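Local coordinates for protein general negative regulator of transcription subunit 2 (Saccharomyces cerevisiae, PDB 4BY6) that is a core subunit of the CCR4-NOT complex, which acts in mRNA deadenylation and turnover and in repression of transcription, and is required for the integrity of that complex, at residues W137-K141 against T142-W146; L112-L115 against F116-P120; S58-A61 against E62-R65. All blocks are in the same frame, centred on the assembly; numbering follows the deposited sequence.

Contact 1: residues W137-K141 against T142-W146; sequences WRYHK and TLKAW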
# COMPACT_ATOMS: atom_id res chain seq x y z
N TRP E 137 -3.30 15.80 -41.83
CA TRP E 137 -2.75 16.26 -40.57
C TRP E 137 -1.32 16.71 -40.83
O TRP E 137 -0.62 16.11 -41.63
CB TRP E 137 -2.75 15.14 -39.51
CG TRP E 137 -4.07 14.87 -38.94
CD1 TRP E 137 -5.00 13.99 -39.41
CD2 TRP E 137 -4.64 15.47 -37.77
NE1 TRP E 137 -6.11 14.01 -38.61
CE2 TRP E 137 -5.92 14.91 -37.60
CE3 TRP E 137 -4.18 16.42 -36.85
CZ2 TRP E 137 -6.76 15.27 -36.53
CZ3 TRP E 137 -5.02 16.78 -35.81
CH2 TRP E 137 -6.29 16.20 -35.65
N ARG E 138 -0.89 17.75 -40.14
CA ARG E 138 0.50 18.16 -40.23
C ARG E 138 1.13 18.08 -38.84
O ARG E 138 0.47 18.34 -37.83
CB ARG E 138 0.60 19.57 -40.80
CG ARG E 138 0.44 19.66 -42.31
CD ARG E 138 -0.66 20.69 -42.66
NE ARG E 138 -0.21 22.01 -43.12
CZ ARG E 138 -1.02 23.06 -43.27
NH1 ARG E 138 -2.32 22.94 -42.99
NH2 ARG E 138 -0.55 24.24 -43.70
N TYR E 139 2.40 17.69 -38.78
CA TYR E 139 3.10 17.51 -37.51
C TYR E 139 3.97 18.72 -37.12
O TYR E 139 4.88 19.09 -37.85
CB TYR E 139 3.96 16.24 -37.56
CG TYR E 139 4.76 16.02 -36.31
CD1 TYR E 139 4.14 15.61 -35.13
CD2 TYR E 139 6.13 16.21 -36.30
CE1 TYR E 139 4.86 15.41 -33.99
CE2 TYR E 139 6.86 16.00 -35.15
CZ TYR E 139 6.23 15.60 -34.00
OH TYR E 139 6.97 15.38 -32.86
N HIS E 140 3.68 19.32 -35.97
CA HIS E 140 4.47 20.45 -35.49
C HIS E 140 5.73 19.98 -34.78
O HIS E 140 5.65 19.26 -33.78
CB HIS E 140 3.64 21.32 -34.55
CG HIS E 140 4.23 22.67 -34.30
ND1 HIS E 140 5.08 22.93 -33.25
CD2 HIS E 140 4.10 23.84 -34.97
CE1 HIS E 140 5.44 24.20 -33.27
NE2 HIS E 140 4.86 24.78 -34.31
N LYS E 141 6.88 20.42 -35.28
CA LYS E 141 8.18 19.92 -34.83
C LYS E 141 8.55 20.26 -33.40
O LYS E 141 9.05 19.38 -32.67
CB LYS E 141 9.28 20.46 -35.73
CG LYS E 141 9.18 20.02 -37.17
CD LYS E 141 10.13 20.87 -37.96
CE LYS E 141 10.08 20.59 -39.43
NZ LYS E 141 10.95 21.60 -40.07
N THR E 142 8.32 21.50 -32.98
CA THR E 142 8.77 21.91 -31.65
C THR E 142 7.68 21.69 -30.57
O THR E 142 7.98 21.52 -29.40
CB THR E 142 9.25 23.38 -31.62
OG1 THR E 142 8.30 24.21 -32.31
CG2 THR E 142 10.56 23.52 -32.33
N LEU E 143 6.42 21.68 -30.96
CA LEU E 143 5.38 21.33 -30.01
C LEU E 143 5.21 19.81 -29.91
O LEU E 143 4.61 19.32 -28.97
CB LEU E 143 4.05 21.97 -30.40
CG LEU E 143 3.85 23.46 -30.21
CD1 LEU E 143 2.50 23.90 -30.84
CD2 LEU E 143 3.90 23.78 -28.75
N LYS E 144 5.72 19.09 -30.91
CA LYS E 144 5.53 17.64 -31.04
C LYS E 144 4.05 17.32 -30.89
O LYS E 144 3.62 16.54 -30.03
CB LYS E 144 6.39 16.90 -30.03
CG LYS E 144 7.81 17.48 -30.04
CD LYS E 144 8.91 16.45 -29.86
CE LYS E 144 10.23 17.01 -30.37
NZ LYS E 144 11.29 15.97 -30.54
N ALA E 145 3.27 17.97 -31.72
CA ALA E 145 1.84 17.82 -31.68
C ALA E 145 1.29 17.91 -33.09
O ALA E 145 1.81 18.69 -33.90
CB ALA E 145 1.25 18.87 -30.82
N TRP E 146 0.26 17.13 -33.39
CA TRP E 146 -0.37 17.18 -34.72
C TRP E 146 -1.52 18.19 -34.78
O TRP E 146 -2.32 18.32 -33.83
CB TRP E 146 -0.92 15.81 -35.12
CG TRP E 146 0.09 14.73 -35.35
CD1 TRP E 146 0.67 13.93 -34.41
CD2 TRP E 146 0.61 14.31 -36.61
NE1 TRP E 146 1.53 13.04 -35.01
CE2 TRP E 146 1.50 13.25 -36.36
CE3 TRP E 146 0.41 14.73 -37.93
CZ2 TRP E 146 2.19 12.61 -37.38
CZ3 TRP E 146 1.08 14.10 -38.93
CH2 TRP E 146 1.96 13.04 -38.65
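One face of the Trp-146 indole is covered by Tyr-139. The CB of Tyr-139 sits 3.7 Å from the centroid of the six-membered ring, almost on its normal, a CH-pi contact. The phenol of Tyr-139 turns its edge to the five-membered ring, with planes at 57°, in an edge-to-face pair. Tyr-139 CD1 leads this approach, 3.7 Å from Trp-146 CE2. The backbone carbon of Trp-137 lies at the indole edge, and Trp-137 CB packs 3.6 Å from Trp-146 CE3.

The His-140 ring has Leu-143 CD1 over one face, 3.9 Å from the ring centroid. At its edge ND1 accepts the Leu-143 N-H, 2.9 Å from Leu-143 N and in the ring plane. His-140 CG is anti to the backbone N (chi1 -164°), which brings the imidazole beside Leu-143. With Leu-143 CD1 on its face and this bond at its edge, the ring is probably restrained from turning.

His-140 N donates to Ala-145 O at 2.9 Å. His-140 O receives two weak bonds, from Lys-144 N and Ala-145 N. Two residues, Lys-144 and Ala-145, sit opposite the single His-140, which makes a G1 beta bulge next to the turn of a beta hairpin. Tyr-139 OH comes close to Lys-144 CA, but its hydrogen bond goes to the backbone of another protein's chain.

Strand 145-149 also pairs with strand 163-172. The aromatic face of the hairpin, with Tyr-139 and Trp-146, meets Phe-113 and Phe-116 of helix 109-118. Leu-132 of helix 123-134 touches Trp-137 and Trp-146.

Contact 2: residues L112-L115 against F116-P120; sequences LFFL and FYKHP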
# COMPACT_ATOMS: atom_id res chain seq x y z
N LEU E 112 -3.90 5.98 -34.65
CA LEU E 112 -2.62 6.35 -35.25
C LEU E 112 -1.81 7.27 -34.31
O LEU E 112 -0.58 7.10 -34.16
CB LEU E 112 -2.84 7.05 -36.59
CG LEU E 112 -3.68 6.38 -37.67
CD1 LEU E 112 -3.89 7.36 -38.81
CD2 LEU E 112 -3.01 5.12 -38.16
N PHE E 113 -2.49 8.22 -33.68
CA PHE E 113 -1.83 9.09 -32.72
C PHE E 113 -1.21 8.25 -31.59
O PHE E 113 -0.06 8.46 -31.19
CB PHE E 113 -2.80 10.10 -32.13
CG PHE E 113 -3.23 11.16 -33.09
CD1 PHE E 113 -2.37 11.62 -34.07
CD2 PHE E 113 -4.50 11.72 -32.99
CE1 PHE E 113 -2.77 12.63 -34.94
CE2 PHE E 113 -4.92 12.73 -33.86
CZ PHE E 113 -4.06 13.18 -34.84
N PHE E 114 -2.01 7.33 -31.06
CA PHE E 114 -1.57 6.43 -30.00
C PHE E 114 -0.28 5.69 -30.39
O PHE E 114 0.72 5.71 -29.65
CB PHE E 114 -2.66 5.42 -29.70
CG PHE E 114 -2.32 4.47 -28.62
CD1 PHE E 114 -2.68 4.74 -27.30
CD2 PHE E 114 -1.63 3.29 -28.91
CE1 PHE E 114 -2.37 3.85 -26.28
CE2 PHE E 114 -1.30 2.38 -27.89
CZ PHE E 114 -1.67 2.67 -26.57
N LEU E 115 -0.32 5.03 -31.54
CA LEU E 115 0.87 4.34 -32.04
C LEU E 115 2.07 5.28 -32.22
O LEU E 115 3.17 4.98 -31.78
CB LEU E 115 0.54 3.66 -33.35
CG LEU E 115 -0.34 2.44 -33.18
CD1 LEU E 115 -0.83 1.98 -34.55
CD2 LEU E 115 0.44 1.34 -32.44
N PHE E 116 1.84 6.42 -32.87
CA PHE E 116 2.89 7.40 -33.15
C PHE E 116 3.58 7.90 -31.86
O PHE E 116 4.77 8.17 -31.85
CB PHE E 116 2.31 8.58 -33.93
CG PHE E 116 3.25 9.74 -34.10
CD1 PHE E 116 4.12 9.79 -35.17
CD2 PHE E 116 3.27 10.78 -33.17
CE1 PHE E 116 4.99 10.86 -35.34
CE2 PHE E 116 4.13 11.87 -33.33
CZ PHE E 116 4.99 11.91 -34.42
N TYR E 117 2.80 8.03 -30.80
CA TYR E 117 3.35 8.48 -29.53
C TYR E 117 3.83 7.33 -28.65
O TYR E 117 4.42 7.58 -27.61
CB TYR E 117 2.31 9.28 -28.76
CG TYR E 117 2.15 10.70 -29.23
CD1 TYR E 117 3.11 11.66 -28.93
CD2 TYR E 117 1.04 11.08 -29.97
CE1 TYR E 117 2.97 12.97 -29.34
CE2 TYR E 117 0.90 12.40 -30.40
CZ TYR E 117 1.86 13.34 -30.08
OH TYR E 117 1.71 14.64 -30.51
N LYS E 118 3.58 6.08 -29.05
CA LYS E 118 3.98 4.96 -28.18
C LYS E 118 5.23 4.21 -28.66
O LYS E 118 5.91 3.56 -27.85
CB LYS E 118 2.84 3.97 -28.01
CG LYS E 118 2.95 3.18 -26.72
CD LYS E 118 2.19 1.85 -26.76
CE LYS E 118 2.40 1.04 -25.47
NZ LYS E 118 1.42 -0.08 -25.36
N HIS E 119 5.53 4.28 -29.95
CA HIS E 119 6.65 3.52 -30.51
C HIS E 119 7.64 4.36 -31.32
O HIS E 119 7.71 4.25 -32.55
CB HIS E 119 6.10 2.38 -31.37
CG HIS E 119 5.18 1.49 -30.61
ND1 HIS E 119 5.63 0.55 -29.70
CD2 HIS E 119 3.82 1.41 -30.59
CE1 HIS E 119 4.60 -0.08 -29.17
NE2 HIS E 119 3.49 0.42 -29.69
N PRO E 120 8.43 5.19 -30.63
CA PRO E 120 9.38 6.02 -31.37
C PRO E 120 10.45 5.18 -32.09
O PRO E 120 10.81 4.11 -31.58
CB PRO E 120 10.01 6.91 -30.27
CG PRO E 120 9.85 6.13 -29.00
CD PRO E 120 8.52 5.39 -29.17
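The backbone runs as an alpha-helical turn, with Phe-116 N bonded to Leu-112 O at 2.8 Å and Tyr-117 N to Phe-113 O at 2.9 Å. Leu-115 O then accepts both Lys-118 N, at 3.0 Å, and His-119 N, at 3.1 Å. The His-119 donor lies nearly along the C=O axis. The Lys-118 donor, an i to i+3 bond, stands above the carbonyl plane.

Phe-114 and Lys-118 lie side by side and point the same way. The CD of Lys-118 rests 3.7 Å from Phe-114 CE2, at a slant to the ring. CG anti to the backbone N in both (chi1 -179° for Phe-114, -155° for Lys-118) sends the ring and the extended lysine chain out alongside each other. One residue further along, Leu-115 CD2 meets His-119 CD2 at 3.9 Å, the two side chains crossing at a slant.

This is the last part of the helix around 109-118, which packs on the antiparallel sheet of the NOT2/NOT3/NOT5 C-terminal domain, a family of the SH3 clan. Its aromatic residues face different neighbours. Phe-113 stacks on Phe-171 of strand 163-172, while Tyr-117 OH is hydrogen-bonded to Lys-144 O in the hairpin.

The edge of the Tyr-117 ring lies by its helix acceptor, with CD2 close to Phe-113 O. Over one face of that ring, near its centre, comes Phe-116 CD2. Phe-116 CB lies 3.3 Å from Leu-112 O. Another protein's chain packs along this part of the helix: an aromatic side chain there makes a cation-pi contact with Lys-118, and His-119 NE2 is hydrogen-bonded to an aromatic side chain.

Contact 3: residues S58-A61 against E62-R65; sequences SPWA and ETSR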
# COMPACT_ATOMS: atom_id res chain seq x y z
N SER E 58 4.79 4.74 -3.18
CA SER E 58 5.82 4.86 -2.16
C SER E 58 5.24 5.53 -0.92
O SER E 58 4.23 6.23 -0.98
CB SER E 58 7.01 5.67 -2.70
OG SER E 58 8.08 5.76 -1.77
N PRO E 59 5.87 5.30 0.24
CA PRO E 59 5.46 6.03 1.44
C PRO E 59 5.71 7.54 1.37
O PRO E 59 5.16 8.25 2.22
CB PRO E 59 6.31 5.38 2.54
CG PRO E 59 6.58 4.01 2.03
CD PRO E 59 6.71 4.13 0.55
N TRP E 60 6.53 8.02 0.43
CA TRP E 60 6.81 9.47 0.38
C TRP E 60 6.42 10.07 -0.96
O TRP E 60 6.48 9.41 -2.00
CB TRP E 60 8.28 9.75 0.69
CG TRP E 60 8.66 9.11 1.98
CD1 TRP E 60 8.49 9.63 3.23
CD2 TRP E 60 9.21 7.80 2.16
NE1 TRP E 60 8.92 8.73 4.17
CE2 TRP E 60 9.36 7.60 3.55
CE3 TRP E 60 9.60 6.77 1.28
CZ2 TRP E 60 9.89 6.42 4.08
CZ3 TRP E 60 10.11 5.60 1.81
CH2 TRP E 60 10.26 5.44 3.20
N ALA E 61 6.03 11.34 -0.94
CA ALA E 61 5.55 11.99 -2.15
C ALA E 61 6.70 12.23 -3.11
O ALA E 61 6.61 11.89 -4.29
CB ALA E 61 4.84 13.30 -1.83
N GLU E 62 7.78 12.78 -2.57
CA GLU E 62 8.95 13.19 -3.34
C GLU E 62 9.53 12.03 -4.15
O GLU E 62 10.28 12.23 -5.10
CB GLU E 62 10.01 13.78 -2.42
CG GLU E 62 9.49 14.85 -1.42
CD GLU E 62 9.05 14.28 -0.05
OE1 GLU E 62 9.50 13.18 0.34
OE2 GLU E 62 8.26 14.96 0.64
N THR E 63 9.17 10.82 -3.76
CA THR E 63 9.73 9.62 -4.33
C THR E 63 8.64 8.78 -4.97
O THR E 63 8.88 7.66 -5.43
CB THR E 63 10.48 8.80 -3.25
OG1 THR E 63 11.08 7.65 -3.84
CG2 THR E 63 9.53 8.33 -2.20
N SER E 64 7.43 9.34 -5.00
CA SER E 64 6.32 8.77 -5.76
C SER E 64 6.25 9.46 -7.12
O SER E 64 5.41 10.33 -7.35
CB SER E 64 5.00 8.92 -5.01
OG SER E 64 5.02 8.25 -3.75
N ARG E 65 7.16 9.08 -8.01
CA ARG E 65 7.37 9.81 -9.25
C ARG E 65 6.82 9.09 -10.48
O ARG E 65 7.09 9.51 -11.61
CB ARG E 65 8.85 10.10 -9.43
CG ARG E 65 9.77 8.92 -9.20
CD ARG E 65 11.25 9.34 -9.16
NE ARG E 65 11.53 10.33 -8.12
CZ ARG E 65 12.44 10.17 -7.16
NH1 ARG E 65 13.17 9.07 -7.10
NH2 ARG E 65 12.63 11.13 -6.26
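Ser-64 OG donates to Trp-60 O at 2.6 Å. It reaches the carbonyl from above its plane, 36° out of it. The hydroxyl is anti to its own carbonyl carbon (chi1 -60°), which turns it back across the bend to Trp-60. A second bond runs beside it: Ser-64 N donates to Ala-61 O at 2.8 Å. This bond closes a type I beta turn from Ala-61 to Ser-64. The serine therefore grips two successive carbonyls, one with its side chain and one with its backbone. An alanine here would leave Trp-60 O without its hydroxyl donor and is likely to give the 60-61 backbone more freedom to shift, although the turn bond could remain.

Thr-63 lies alongside Trp-60, both side chains pointing the same way. The methyl CG2 of Thr-63 does the touching, 3.5 Å from Trp-60 CB and near the plane of the indole at its edge. The same methyl meets Ser-58 OG. Pro-59 CB lies over one indole face, 3.6 Å above its centre. Glu-62 OE1 comes to 3.7 Å from Trp-60 CB. The guanidinium of Arg-65 lays a face over Thr-63 CA, and its NH2 makes a weak bond to Glu-62 O.

Two other protein chains flank the turn. Trp-60 NE1 is hydrogen-bonded to the backbone of one. Outside the turn's own residues, Arg-65 NH1 forms a salt bridge with an acidic side chain of the other protein chain. Within its own chain the bend belongs to neither helix nor strand: it lies in the long linking region between helix 35-40 and helix 101-104.

How the contacts relate
From the N terminus the chain first meets contact 3, a turn at residues 58-65 in the extended region ahead of helix 101-104. Contact 2 follows at 112-120, at the end of helix 109-118. Contact 1 comes last and closes the hairpin of strands 138-140 and 145-149. The three are in series, so none nests in or crosses another. Contacts 1 and 2 touch, so the helix and the hairpin meet directly through their aromatic side chains. Contact 3 stands apart, with its nearest atoms about 16 Å from contact 2 and about 20 Å from contact 1. It lies against two other protein chains; contacts 1 and 2 also meet another chain.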